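Local coordinates for protein L-lysine 6-monooxygenase (Pseudomonas syringae pv. tomato, PDB 5CQF) that probably catalyses the FAD- and NADPH-dependent N-hydroxylation of the L-lysine side-chain amine, a step in siderophore biosynthesis, at residues A[249-263]-A[403-417]. Residues are numbered along the deposited sequence; the frame is centred on the assembly and turned at random.
Sequences FPNRVFAPDHVDYFH and SHGISDSQSFSLMAL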
ATOM      1  N   PHE A 249       4.163 -15.280 -13.603  1.00 35.36           N
ATOM      2  CA  PHE A 249       3.332 -16.425 -13.233  1.00 36.35           C
ATOM      3  C   PHE A 249       3.728 -17.031 -11.897  1.00 35.43           C
ATOM      4  O   PHE A 249       2.886 -17.204 -11.040  1.00 34.12           O
ATOM      5  CB  PHE A 249       3.369 -17.470 -14.351  1.00 37.47           C
ATOM      6  CG  PHE A 249       2.413 -18.618 -14.166  1.00 38.89           C
ATOM      7  CD1 PHE A 249       1.111 -18.537 -14.651  1.00 38.59           C
ATOM      8  CD2 PHE A 249       2.833 -19.815 -13.578  1.00 38.41           C
ATOM      9  CE1 PHE A 249       0.242 -19.611 -14.527  1.00 38.37           C
ATOM     10  CE2 PHE A 249       1.953 -20.888 -13.451  1.00 38.51           C
ATOM     11  CZ  PHE A 249       0.660 -20.782 -13.923  1.00 38.11           C
ATOM     12  N   PRO A 250       5.021 -17.311 -11.699  1.00 36.62           N
ATOM     13  CA  PRO A 250       5.429 -17.960 -10.449  1.00 37.97           C
ATOM     14  C   PRO A 250       5.185 -17.128  -9.168  1.00 38.76           C
ATOM     15  O   PRO A 250       5.205 -17.681  -8.058  1.00 39.19           O
ATOM     16  CB  PRO A 250       6.933 -18.186 -10.638  1.00 39.26           C
ATOM     17  CG  PRO A 250       7.181 -18.031 -12.101  1.00 39.45           C
ATOM     18  CD  PRO A 250       6.169 -17.027 -12.580  1.00 37.87           C
ATOM     19  N   ASN A 251       4.939 -15.828  -9.332  1.00 38.66           N
ATOM     20  CA  ASN A 251       4.553 -14.957  -8.221  1.00 39.34           C
ATOM     21  C   ASN A 251       3.052 -14.805  -8.009  1.00 38.79           C
ATOM     22  O   ASN A 251       2.628 -14.208  -7.044  1.00 37.11           O
ATOM     23  CB  ASN A 251       5.238 -13.610  -8.373  1.00 39.14           C
ATOM     24  CG  ASN A 251       6.752 -13.746  -8.337  1.00 40.45           C
ATOM     25  OD1 ASN A 251       7.281 -14.588  -7.618  1.00 39.41           O
ATOM     26  ND2 ASN A 251       7.454 -12.937  -9.125  1.00 40.41           N
ATOM     27  N   ARG A 252       2.260 -15.393  -8.885  1.00 39.50           N
ATOM     28  CA  ARG A 252       0.809 -15.376  -8.751  1.00 40.97           C
ATOM     29  C   ARG A 252       0.268 -16.680  -8.228  1.00 38.98           C
ATOM     30  O   ARG A 252      -0.740 -16.676  -7.546  1.00 39.87           O
ATOM     31  CB  ARG A 252       0.146 -15.082 -10.101  1.00 43.63           C
ATOM     32  CG  ARG A 252       0.410 -13.674 -10.593  1.00 49.59           C
ATOM     33  CD  ARG A 252      -0.333 -12.624  -9.757  1.00 52.70           C
ATOM     34  NE  ARG A 252      -1.784 -12.731  -9.947  1.00 55.63           N
ATOM     35  CZ  ARG A 252      -2.453 -12.276 -11.003  1.00 58.36           C
ATOM     36  NH1 ARG A 252      -1.823 -11.633 -11.967  1.00 62.50           N
ATOM     37  NH2 ARG A 252      -3.763 -12.452 -11.088  1.00 59.67           N
ATOM     38  N   VAL A 253       0.904 -17.792  -8.583  1.00 37.76           N
ATOM     39  CA  VAL A 253       0.470 -19.118  -8.162  1.00 38.05           C
ATOM     40  C   VAL A 253       1.655 -20.001  -7.847  1.00 37.01           C
ATOM     41  O   VAL A 253       2.757 -19.695  -8.270  1.00 36.88           O
ATOM     42  CB  VAL A 253      -0.363 -19.829  -9.246  1.00 38.89           C
ATOM     43  CG1 VAL A 253      -1.712 -19.147  -9.391  1.00 41.57           C
ATOM     44  CG2 VAL A 253       0.361 -19.863 -10.579  1.00 38.67           C
ATOM     45  N   PHE A 254       1.416 -21.078  -7.103  1.00 36.88           N
ATOM     46  CA  PHE A 254       2.465 -22.046  -6.779  1.00 37.83           C
ATOM     47  C   PHE A 254       2.676 -22.883  -8.022  1.00 38.04           C
ATOM     48  O   PHE A 254       1.886 -23.796  -8.299  1.00 39.19           O
ATOM     49  CB  PHE A 254       2.079 -22.909  -5.578  1.00 36.82           C
ATOM     50  CG  PHE A 254       3.171 -23.818  -5.088  1.00 37.16           C
ATOM     51  CD1 PHE A 254       4.375 -23.311  -4.634  1.00 37.59           C
ATOM     52  CD2 PHE A 254       2.985 -25.198  -5.060  1.00 38.58           C
ATOM     53  CE1 PHE A 254       5.376 -24.147  -4.177  1.00 38.27           C
ATOM     54  CE2 PHE A 254       3.980 -26.049  -4.613  1.00 38.24           C
ATOM     55  CZ  PHE A 254       5.175 -25.523  -4.160  1.00 39.19           C
ATOM     56  N   ALA A 255       3.714 -22.535  -8.787  1.00 37.35           N
ATOM     57  CA  ALA A 255       3.995 -23.185 -10.081  1.00 38.47           C
ATOM     58  C   ALA A 255       4.058 -24.710 -10.049  1.00 38.60           C
ATOM     59  O   ALA A 255       3.493 -25.345 -10.928  1.00 39.41           O
ATOM     60  CB  ALA A 255       5.287 -22.647 -10.693  1.00 39.40           C
ATOM     61  N   PRO A 256       4.724 -25.313  -9.043  1.00 37.95           N
ATOM     62  CA  PRO A 256       4.762 -26.779  -9.063  1.00 39.48           C
ATOM     63  C   PRO A 256       3.405 -27.499  -9.164  1.00 38.14           C
ATOM     64  O   PRO A 256       3.363 -28.580  -9.750  1.00 38.36           O
ATOM     65  CB  PRO A 256       5.477 -27.140  -7.756  1.00 39.32           C
ATOM     66  CG  PRO A 256       6.372 -25.970  -7.554  1.00 41.57           C
ATOM     67  CD  PRO A 256       5.538 -24.772  -7.950  1.00 40.12           C
ATOM     68  N   ASP A 257       2.336 -26.924  -8.614  1.00 38.00           N
ATOM     69  CA  ASP A 257       1.001 -27.511  -8.778  1.00 40.47           C
ATOM     70  C   ASP A 257       0.539 -27.509 -10.235  1.00 39.66           C
ATOM     71  O   ASP A 257      -0.167 -28.430 -10.665  1.00 37.73           O
ATOM     72  CB  ASP A 257      -0.039 -26.759  -7.977  1.00 42.66           C
ATOM     73  CG  ASP A 257       0.110 -26.955  -6.480  1.00 45.87           C
ATOM     74  OD1 ASP A 257       0.929 -27.795  -6.019  1.00 47.98           O
ATOM     75  OD2 ASP A 257      -0.634 -26.249  -5.768  1.00 48.00           O
ATOM     76  N   HIS A 258       0.924 -26.462 -10.968  1.00 38.65           N
ATOM     77  CA  HIS A 258       0.603 -26.332 -12.387  1.00 41.56           C
ATOM     78  C   HIS A 258       1.515 -27.229 -13.226  1.00 40.31           C
ATOM     79  O   HIS A 258       1.063 -27.818 -14.189  1.00 37.63           O
ATOM     80  CB  HIS A 258       0.631 -24.858 -12.816  1.00 42.44           C
ATOM     81  CG  HIS A 258      -0.390 -24.039 -12.079  1.00 46.87           C
ATOM     82  ND1 HIS A 258      -1.578 -23.629 -12.651  1.00 48.57           N
ATOM     83  CD2 HIS A 258      -0.442 -23.637 -10.783  1.00 48.67           C
ATOM     84  CE1 HIS A 258      -2.312 -23.006 -11.746  1.00 48.36           C
ATOM     85  NE2 HIS A 258      -1.643 -22.990 -10.606  1.00 50.64           N
ATOM     86  N   VAL A 259       2.779 -27.359 -12.835  1.00 40.16           N
ATOM     87  CA  VAL A 259       3.668 -28.307 -13.469  1.00 40.06           C
ATOM     88  C   VAL A 259       3.079 -29.707 -13.239  1.00 41.41           C
ATOM     89  O   VAL A 259       2.998 -30.472 -14.218  1.00 39.37           O
ATOM     90  CB  VAL A 259       5.114 -28.176 -12.957  1.00 42.38           C
ATOM     91  CG1 VAL A 259       6.022 -29.263 -13.535  1.00 41.67           C
ATOM     92  CG2 VAL A 259       5.668 -26.786 -13.271  1.00 42.34           C
ATOM     93  N   ASP A 260       2.617 -30.029 -12.010  1.00 40.47           N
ATOM     94  CA  ASP A 260       1.977 -31.376 -11.743  1.00 41.52           C
ATOM     95  C   ASP A 260       0.818 -31.625 -12.695  1.00 41.53           C
ATOM     96  O   ASP A 260       0.735 -32.663 -13.338  1.00 42.47           O
ATOM     97  CB  ASP A 260       1.386 -31.524 -10.332  1.00 42.65           C
ATOM     98  CG  ASP A 260       2.451 -31.602  -9.217  1.00 46.27           C
ATOM     99  OD1 ASP A 260       3.657 -31.660  -9.509  1.00 47.27           O
ATOM    100  OD2 ASP A 260       2.068 -31.614  -8.023  1.00 49.85           O
ATOM    101  N   TYR A 261      -0.108 -30.676 -12.755  1.00 40.21           N
ATOM    102  CA  TYR A 261      -1.286 -30.856 -13.567  1.00 39.67           C
ATOM    103  C   TYR A 261      -0.848 -31.118 -15.007  1.00 40.92           C
ATOM    104  O   TYR A 261      -1.328 -32.073 -15.606  1.00 42.85           O
ATOM    105  CB  TYR A 261      -2.228 -29.653 -13.477  1.00 38.05           C
ATOM    106  CG  TYR A 261      -3.413 -29.738 -14.422  1.00 38.30           C
ATOM    107  CD1 TYR A 261      -4.523 -30.540 -14.124  1.00 37.10           C
ATOM    108  CD2 TYR A 261      -3.432 -28.996 -15.600  1.00 38.46           C
ATOM    109  CE1 TYR A 261      -5.608 -30.613 -14.979  1.00 37.54           C
ATOM    110  CE2 TYR A 261      -4.513 -29.063 -16.489  1.00 39.60           C
ATOM    111  CZ  TYR A 261      -5.599 -29.869 -16.185  1.00 39.41           C
ATOM    112  OH  TYR A 261      -6.654 -29.900 -17.088  1.00 36.28           O
ATOM    113  N   PHE A 262       0.082 -30.314 -15.540  1.00 38.76           N
ATOM    114  CA  PHE A 262       0.563 -30.492 -16.912  1.00 39.06           C
ATOM    115  C   PHE A 262       1.153 -31.887 -17.149  1.00 39.41           C
ATOM    116  O   PHE A 262       0.852 -32.501 -18.142  1.00 40.28           O
ATOM    117  CB  PHE A 262       1.579 -29.435 -17.288  1.00 38.52           C
ATOM    118  CG  PHE A 262       1.988 -29.475 -18.715  1.00 39.28           C
ATOM    119  CD1 PHE A 262       1.221 -28.860 -19.683  1.00 41.11           C
ATOM    120  CD2 PHE A 262       3.140 -30.129 -19.097  1.00 41.35           C
ATOM    121  CE1 PHE A 262       1.597 -28.892 -21.009  1.00 42.51           C
ATOM    122  CE2 PHE A 262       3.537 -30.166 -20.413  1.00 42.06           C
ATOM    123  CZ  PHE A 262       2.776 -29.530 -21.372  1.00 43.79           C
ATOM    124  N   HIS A 263       1.950 -32.396 -16.236  1.00 38.96           N
ATOM    125  CA  HIS A 263       2.435 -33.772 -16.366  1.00 41.39           C
ATOM    126  C   HIS A 263       1.358 -34.850 -16.296  1.00 42.37           C
ATOM    127  O   HIS A 263       1.497 -35.895 -16.952  1.00 44.06           O
ATOM    128  CB  HIS A 263       3.581 -34.061 -15.394  1.00 41.45           C
ATOM    129  CG  HIS A 263       4.859 -33.457 -15.859  1.00 40.83           C
ATOM    130  ND1 HIS A 263       5.695 -34.097 -16.739  1.00 41.54           N
ATOM    131  CD2 HIS A 263       5.368 -32.214 -15.694  1.00 42.18           C
ATOM    132  CE1 HIS A 263       6.707 -33.310 -17.039  1.00 41.12           C
ATOM    133  NE2 HIS A 263       6.532 -32.159 -16.421  1.00 42.30           N
ATOM    134  N   SER A 403       7.668 -28.957 -22.199  1.00 44.45           N
ATOM    135  CA  SER A 403       7.845 -30.072 -21.265  1.00 41.84           C
ATOM    136  C   SER A 403       7.036 -29.899 -19.984  1.00 40.99           C
ATOM    137  O   SER A 403       6.644 -30.882 -19.373  1.00 40.49           O
ATOM    138  CB  SER A 403       9.323 -30.234 -20.916  1.00 42.24           C
ATOM    139  OG  SER A 403      10.076 -30.644 -22.039  1.00 45.29           O
ATOM    140  N   HIS A 404       6.828 -28.660 -19.531  1.00 39.98           N
ATOM    141  CA  HIS A 404       6.260 -28.452 -18.199  1.00 39.13           C
ATOM    142  C   HIS A 404       5.059 -27.526 -18.141  1.00 40.20           C
ATOM    143  O   HIS A 404       4.522 -27.304 -17.071  1.00 39.48           O
ATOM    144  CB  HIS A 404       7.342 -27.958 -17.243  1.00 38.69           C
ATOM    145  CG  HIS A 404       8.566 -28.811 -17.245  1.00 39.27           C
ATOM    146  ND1 HIS A 404       8.608 -30.042 -16.639  1.00 40.64           N
ATOM    147  CD2 HIS A 404       9.790 -28.622 -17.790  1.00 41.56           C
ATOM    148  CE1 HIS A 404       9.801 -30.588 -16.813  1.00 41.40           C
ATOM    149  NE2 HIS A 404      10.548 -29.739 -17.493  1.00 40.63           N
ATOM    150  N   GLY A 405       4.621 -26.991 -19.279  1.00 41.27           N
ATOM    151  CA  GLY A 405       3.459 -26.115 -19.295  1.00 43.55           C
ATOM    152  C   GLY A 405       3.692 -24.679 -18.843  1.00 44.73           C
ATOM    153  O   GLY A 405       2.770 -23.858 -18.892  1.00 43.64           O
ATOM    154  N   ILE A 406       4.921 -24.366 -18.439  1.00 46.93           N
ATOM    155  CA  ILE A 406       5.280 -23.022 -17.988  1.00 50.57           C
ATOM    156  C   ILE A 406       6.586 -22.528 -18.612  1.00 49.27           C
ATOM    157  O   ILE A 406       7.560 -23.267 -18.767  1.00 46.68           O
ATOM    158  CB  ILE A 406       5.452 -22.958 -16.466  1.00 53.59           C
ATOM    159  CG1 ILE A 406       4.168 -23.373 -15.755  1.00 59.62           C
ATOM    160  CG2 ILE A 406       5.807 -21.546 -16.035  1.00 54.97           C
ATOM    161  CD1 ILE A 406       4.386 -23.656 -14.271  1.00 62.15           C
ATOM    162  N   SER A 407       6.581 -21.246 -18.931  1.00 52.53           N
ATOM    163  CA  SER A 407       7.726 -20.538 -19.490  1.00 55.64           C
ATOM    164  C   SER A 407       8.878 -20.554 -18.476  1.00 51.84           C
ATOM    165  O   SER A 407       8.641 -20.644 -17.274  1.00 48.66           O
ATOM    166  CB  SER A 407       7.270 -19.114 -19.860  1.00 60.28           C
ATOM    167  OG  SER A 407       8.356 -18.245 -20.029  1.00 71.32           O
ATOM    168  N   ASP A 408      10.119 -20.532 -18.950  1.00 50.84           N
ATOM    169  CA  ASP A 408      11.244 -20.600 -18.022  1.00 52.17           C
ATOM    170  C   ASP A 408      11.369 -19.284 -17.269  1.00 50.32           C
ATOM    171  O   ASP A 408      11.189 -18.227 -17.842  1.00 50.60           O
ATOM    172  CB  ASP A 408      12.571 -20.948 -18.706  1.00 53.06           C
ATOM    173  CG  ASP A 408      13.630 -21.448 -17.696  1.00 55.38           C
ATOM    174  OD1 ASP A 408      13.262 -21.799 -16.545  1.00 53.30           O
ATOM    175  OD2 ASP A 408      14.830 -21.494 -18.043  1.00 57.55           O
ATOM    176  N   SER A 409      11.654 -19.364 -15.976  1.00 50.51           N
ATOM    177  CA  SER A 409      11.620 -18.192 -15.085  1.00 50.56           C
ATOM    178  C   SER A 409      12.954 -18.163 -14.393  1.00 49.23           C
ATOM    179  O   SER A 409      13.556 -19.209 -14.174  1.00 46.61           O
ATOM    180  CB  SER A 409      10.518 -18.370 -14.037  1.00 51.06           C
ATOM    181  OG  SER A 409      10.061 -17.142 -13.519  1.00 56.63           O
ATOM    182  N   GLN A 410      13.424 -16.992 -14.009  1.00 51.10           N
ATOM    183  CA  GLN A 410      14.531 -16.955 -13.058  1.00 51.76           C
ATOM    184  C   GLN A 410      14.022 -16.875 -11.608  1.00 47.93           C
ATOM    185  O   GLN A 410      14.625 -16.189 -10.802  1.00 51.11           O
ATOM    186  CB  GLN A 410      15.513 -15.811 -13.380  1.00 56.12           C
ATOM    187  CG  GLN A 410      16.271 -15.971 -14.693  1.00 59.06           C
ATOM    188  CD  GLN A 410      17.117 -17.243 -14.737  1.00 62.90           C
ATOM    189  OE1 GLN A 410      18.144 -17.356 -14.057  1.00 65.27           O
ATOM    190  NE2 GLN A 410      16.673 -18.217 -15.533  1.00 61.50           N
ATOM    191  N   SER A 411      12.935 -17.591 -11.280  1.00 44.00           N
ATOM    192  CA  SER A 411      12.379 -17.633  -9.913  1.00 41.55           C
ATOM    193  C   SER A 411      13.325 -18.380  -8.973  1.00 39.33           C
ATOM    194  O   SER A 411      13.639 -19.553  -9.161  1.00 34.12           O
ATOM    195  CB  SER A 411      11.012 -18.321  -9.896  1.00 41.55           C
ATOM    196  OG  SER A 411      10.469 -18.377  -8.584  1.00 41.17           O
ATOM    197  N   PHE A 412      13.781 -17.682  -7.952  1.00 40.00           N
ATOM    198  CA  PHE A 412      14.746 -18.268  -7.046  1.00 41.00           C
ATOM    199  C   PHE A 412      14.122 -19.425  -6.289  1.00 40.14           C
ATOM    200  O   PHE A 412      14.748 -20.466  -6.126  1.00 39.41           O
ATOM    201  CB  PHE A 412      15.253 -17.232  -6.084  1.00 42.90           C
ATOM    202  CG  PHE A 412      16.271 -16.315  -6.661  1.00 47.10           C
ATOM    203  CD1 PHE A 412      16.515 -16.258  -8.024  1.00 46.80           C
ATOM    204  CD2 PHE A 412      16.994 -15.478  -5.815  1.00 53.24           C
ATOM    205  CE1 PHE A 412      17.477 -15.418  -8.533  1.00 49.59           C
ATOM    206  CE2 PHE A 412      17.964 -14.625  -6.320  1.00 55.19           C
ATOM    207  CZ  PHE A 412      18.201 -14.595  -7.687  1.00 53.40           C
ATOM    208  N   SER A 413      12.887 -19.264  -5.850  1.00 38.26           N
ATOM    209  CA  SER A 413      12.255 -20.332  -5.114  1.00 39.63           C
ATOM    210  C   SER A 413      12.100 -21.609  -5.939  1.00 39.95           C
ATOM    211  O   SER A 413      12.302 -22.717  -5.414  1.00 41.87           O
ATOM    212  CB  SER A 413      10.914 -19.887  -4.548  1.00 41.25           C
ATOM    213  OG  SER A 413      10.071 -19.303  -5.532  1.00 43.71           O
ATOM    214  N   LEU A 414      11.775 -21.478  -7.224  1.00 38.92           N
ATOM    215  CA  LEU A 414      11.608 -22.654  -8.073  1.00 37.02           C
ATOM    216  C   LEU A 414      12.926 -23.404  -8.187  1.00 37.27           C
ATOM    217  O   LEU A 414      12.935 -24.628  -8.129  1.00 35.11           O
ATOM    218  CB  LEU A 414      11.095 -22.263  -9.467  1.00 36.99           C
ATOM    219  CG  LEU A 414       9.658 -21.714  -9.458  1.00 38.17           C
ATOM    220  CD1 LEU A 414       9.186 -21.376 -10.884  1.00 38.79           C
ATOM    221  CD2 LEU A 414       8.657 -22.646  -8.774  1.00 37.18           C
HETATM  222  N   MSE A 415      14.024 -22.650  -8.304  1.00 38.15           N
HETATM  223  CA  MSE A 415      15.354 -23.219  -8.373  1.00 39.71           C
HETATM  224  C   MSE A 415      15.669 -23.993  -7.153  1.00 37.37           C
HETATM  225  O   MSE A 415      16.291 -25.051  -7.236  1.00 35.03           O
HETATM  226  CB  MSE A 415      16.424 -22.164  -8.533  1.00 43.67           C
HETATM  227  CG  MSE A 415      16.441 -21.792  -9.993  1.00 47.44           C
HETATM  228 SE   MSE A 415      17.166 -19.989 -10.081  1.00 65.55          SE
HETATM  229  CE  MSE A 415      16.759 -19.956 -12.024  1.00 61.54           C
ATOM    230  N   ALA A 416      15.241 -23.484  -6.009  1.00 36.89           N
ATOM    231  CA  ALA A 416      15.509 -24.172  -4.744  1.00 36.98           C
ATOM    232  C   ALA A 416      14.855 -25.511  -4.733  1.00 36.62           C
ATOM    233  O   ALA A 416      15.445 -26.465  -4.306  1.00 37.33           O
ATOM    234  CB  ALA A 416      15.018 -23.369  -3.583  1.00 37.28           C
ATOM    235  N   LEU A 417      13.622 -25.575  -5.208  1.00 38.92           N
ATOM    236  CA  LEU A 417      12.823 -26.817  -5.178  1.00 39.10           C
ATOM    237  C   LEU A 417      13.319 -27.840  -6.184  1.00 39.35           C
ATOM    238  O   LEU A 417      13.433 -29.024  -5.865  1.00 38.49           O
ATOM    239  CB  LEU A 417      11.340 -26.504  -5.398  1.00 38.62           C
ATOM    240  CG  LEU A 417      10.746 -25.665  -4.225  1.00 37.63           C
ATOM    241  CD1 LEU A 417       9.349 -25.166  -4.515  1.00 37.13           C
ATOM    242  CD2 LEU A 417      10.706 -26.491  -2.957  1.00 37.63           C
TER
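F262 lies flat against the backbone where helix 401-404 ends. CG is anti to the backbone N (chi1 -174°), which swings the ring onto the H404-G405 peptide. F262 CB is 3.6 Å from H404 O. CG then faces both H404 C and G405 N. On one flank of the ring, F262 CD2 is 3.4 Å from H404 C, and F262 CE2 is 3.4 Å from S403 O, which sits at the ring edge. On the other flank, CD1 and CE1 lie against G405 CA in a CH-pi contact, with CA 3.6 Å from the F262 ring centroid. CZ, at the tip, again meets G405 N. G405 has positive phi and no side chain, so the ring can settle this close to the turn.

One residue on, H263 NE2 and H404 ND1 share a nearly straight hydrogen bond (3.0 Å, 170°). Either nitrogen could be the donor. The two rings meet rim to rim, not stacked, with their planes at 47°.

I406 CD1 packs among V259, F249 and A255. V259 CG2 is 3.5 Å from this I406 CD1, and F249 CE2 is 3.8 Å from it. A255 CB touches the same methyl. Further along, L414 divides its branches: CD1 meets P250 CB, while CD2 reaches A255 CB and P256 CD. S409 OG packs on the P250 ring, 3.3 Å from P250 CG. S411 takes the N-cap position of the helix that carries L414.

Helix 255-264 and the turn before it thus pack against the end of helix 401-404, the loop after it and the start of helix 412-428. Strand 393-396, outermost in a parallel sheet consistent with a Rossmann-type FAD-binding domain, leads into helix 401-404. R270 and L274 of helix 267-280 also touch F262, while Y261 turns to a second subunit.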